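RNA-dependent RNA polymerase (Qualyub virus, PDB 6DX1) carries a viral ovarian tumour (vOTU) domain, a papain-like cysteine protease that probably removes ubiquitin from host proteins. Local coordinates at residues 115-120 and 130-135. Residues are numbered along the deposited sequence; the frame is centred on the assembly and turned at random.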
loop_
_atom_site.group_PDB
_atom_site.type_symbol
_atom_site.label_atom_id
_atom_site.label_comp_id
_atom_site.label_asym_id
_atom_site.label_seq_id
_atom_site.Cartn_x
_atom_site.Cartn_y
_atom_site.Cartn_z
ATOM N N VAL A 115 5.323 -1.725 3.230
ATOM C CA VAL A 115 4.091 -0.996 2.938
ATOM C C VAL A 115 3.047 -1.450 3.948
ATOM O O VAL A 115 2.851 -2.660 4.126
ATOM C CB VAL A 115 3.604 -1.259 1.498
ATOM C CG1 VAL A 115 2.284 -0.523 1.225
ATOM C CG2 VAL A 115 4.667 -0.870 0.473
ATOM N N ILE A 116 2.378 -0.499 4.606
ATOM C CA ILE A 116 1.377 -0.822 5.621
ATOM C C ILE A 116 0.070 -0.104 5.305
ATOM O O ILE A 116 0.072 1.099 5.018
ATOM C CB ILE A 116 1.847 -0.455 7.039
ATOM C CG1 ILE A 116 3.202 -1.100 7.330
ATOM C CG2 ILE A 116 0.813 -0.923 8.064
ATOM C CD1 ILE A 116 3.802 -0.599 8.655
ATOM N N PHE A 117 -1.037 -0.852 5.345
ATOM C CA PHE A 117 -2.394 -0.300 5.301
ATOM C C PHE A 117 -2.947 -0.273 6.719
ATOM O O PHE A 117 -3.121 -1.336 7.334
ATOM C CB PHE A 117 -3.343 -1.160 4.461
ATOM C CG PHE A 117 -2.989 -1.305 2.993
ATOM C CD1 PHE A 117 -1.950 -0.600 2.399
ATOM C CD2 PHE A 117 -3.750 -2.179 2.205
ATOM C CE1 PHE A 117 -1.672 -0.766 1.034
ATOM C CE2 PHE A 117 -3.478 -2.348 0.849
ATOM C CZ PHE A 117 -2.448 -1.647 0.261
ATOM N N TRP A 118 -3.296 0.914 7.207
ATOM C CA TRP A 118 -3.847 1.077 8.549
ATOM C C TRP A 118 -5.346 1.343 8.424
ATOM O O TRP A 118 -5.754 2.389 7.903
ATOM C CB TRP A 118 -3.147 2.226 9.273
ATOM C CG TRP A 118 -1.665 2.077 9.486
ATOM C CD1 TRP A 118 -0.662 2.767 8.844
ATOM C CD2 TRP A 118 -1.015 1.234 10.449
ATOM N NE1 TRP A 118 0.577 2.390 9.347
ATOM C CE2 TRP A 118 0.380 1.452 10.331
ATOM C CE3 TRP A 118 -1.478 0.307 11.394
ATOM C CZ2 TRP A 118 1.317 0.778 11.127
ATOM C CZ3 TRP A 118 -0.542 -0.363 12.186
ATOM C CH2 TRP A 118 0.832 -0.127 12.045
ATOM N N LYS A 119 -6.161 0.409 8.922
ATOM C CA LYS A 119 -7.613 0.486 8.768
ATOM C C LYS A 119 -8.214 1.513 9.719
ATOM O O LYS A 119 -7.999 1.448 10.935
ATOM C CB LYS A 119 -8.238 -0.886 9.036
ATOM C CG LYS A 119 -9.764 -0.891 8.982
ATOM C CD LYS A 119 -10.308 -2.245 9.454
ATOM C CE LYS A 119 -11.814 -2.327 9.248
ATOM N NZ LYS A 119 -12.364 -3.552 9.885
ATOM N N CYS A 120 -9.010 2.439 9.183
ATOM C CA CYS A 120 -9.592 3.493 10.009
ATOM C C CYS A 120 -10.947 3.870 9.431
ATOM O O CYS A 120 -11.026 4.255 8.264
ATOM C CB CYS A 120 -8.667 4.718 10.064
ATOM S SG CYS A 120 -9.368 6.171 10.923
ATOM N N ILE A 130 -2.389 -4.208 7.885
ATOM C CA ILE A 130 -1.896 -5.272 7.018
ATOM C C ILE A 130 -0.616 -4.755 6.384
ATOM O O ILE A 130 -0.524 -3.577 6.020
ATOM C CB ILE A 130 -2.938 -5.715 5.966
ATOM C CG1 ILE A 130 -2.386 -6.840 5.093
ATOM C CG2 ILE A 130 -3.394 -4.569 5.121
ATOM C CD1 ILE A 130 -3.483 -7.782 4.592
ATOM N N ARG A 131 0.390 -5.614 6.306
ATOM C CA ARG A 131 1.750 -5.164 6.057
ATOM C C ARG A 131 2.403 -6.058 5.018
ATOM O O ARG A 131 2.218 -7.277 5.045
ATOM C CB ARG A 131 2.535 -5.189 7.379
ATOM C CG ARG A 131 4.035 -5.113 7.298
ATOM C CD ARG A 131 4.598 -5.231 8.728
ATOM N NE ARG A 131 4.660 -6.612 9.216
ATOM C CZ ARG A 131 5.639 -7.063 9.992
ATOM N NH1 ARG A 131 6.608 -6.233 10.366
ATOM N NH2 ARG A 131 5.660 -8.330 10.392
ATOM N N TRP A 132 3.158 -5.449 4.098
ATOM C CA TRP A 132 4.019 -6.177 3.164
ATOM C C TRP A 132 5.458 -5.793 3.475
ATOM O O TRP A 132 5.822 -4.619 3.348
ATOM C CB TRP A 132 3.678 -5.855 1.699
ATOM C CG TRP A 132 2.354 -6.394 1.296
ATOM C CD1 TRP A 132 2.122 -7.543 0.603
ATOM C CD2 TRP A 132 1.066 -5.828 1.582
ATOM N NE1 TRP A 132 0.776 -7.729 0.433
ATOM C CE2 TRP A 132 0.102 -6.694 1.024
ATOM C CE3 TRP A 132 0.636 -4.667 2.244
ATOM C CZ2 TRP A 132 -1.266 -6.445 1.109
ATOM C CZ3 TRP A 132 -0.728 -4.418 2.332
ATOM C CH2 TRP A 132 -1.662 -5.309 1.770
ATOM N N GLY A 133 6.262 -6.769 3.883
ATOM C CA GLY A 133 7.611 -6.532 4.366
ATOM C C GLY A 133 7.707 -6.676 5.877
ATOM O O GLY A 133 6.715 -6.839 6.587
ATOM N N ASP A 134 8.945 -6.577 6.377
ATOM C CA ASP A 134 9.259 -6.898 7.768
ATOM C C ASP A 134 9.551 -5.682 8.642
ATOM O O ASP A 134 9.945 -5.851 9.803
ATOM C CB ASP A 134 10.460 -7.850 7.833
ATOM C CG ASP A 134 10.144 -9.227 7.297
ATOM O OD1 ASP A 134 10.655 -9.573 6.213
ATOM O OD2 ASP A 134 9.381 -9.966 7.956
ATOM N N GLY A 135 9.382 -4.470 8.130
ATOM C CA GLY A 135 9.740 -3.286 8.880
ATOM C C GLY A 135 8.632 -2.821 9.805
ATOM O O GLY A 135 7.542 -3.394 9.888
#
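V115 and W132 exchange two backbone hydrogen bonds. V115 N lies 2.9 Å from W132 O, and W132 N donates to V115 O at 2.8 Å, almost straight at 171°. F117 and I130 repeat the exchange two residues along, with F117 N 2.9 Å from I130 O. Strands 114-120 and 125-132 thus form an antiparallel beta hairpin inside the mixed sheet of the OTU fold. Between these two hydrogen-bonded pairs, I116 and R131 form a non-hydrogen-bonded pair, where V115 O and I130 O also accept CA-H...O contacts from R131 and I116.

V115, F117, I130 and W132 share one face of the sheet, and helix 101-111 packs over F117 and W132, which suits large apolar side chains. The indole of W132 turns its six-membered ring edge-first onto the phenyl face of F117, an edge-to-face pair with planes at 57°; CZ3 stands 3.6 Å above the centre of the F117 ring. CG of F117, anti to the carbonyl carbon and beside the backbone N, starts the ring out over the face it shares with W132. F117 CB meets I130 CG2 at 3.5 Å. That branch of I130 lies between the backbone N and the carbonyl carbon, while CG1, anti to the backbone N, leads away from strand 114-120.

On the other face, beta-branched I116 lies alongside the aliphatic base of R131, CG1 to CG. Only the stem of R131 serves this pairing; its head turns to other partners, NE bonding to S18 OG and W10 making a cation-pi contact. Past the strand end, a CB on G133 would press on the carbonyl O of W132, so glycine suits the place. The chain then turns so that G135 O meets the edge of the R131 guanidinium, accepting from NH1 at 3.0 Å and lying only 3° out of the guanidinium plane.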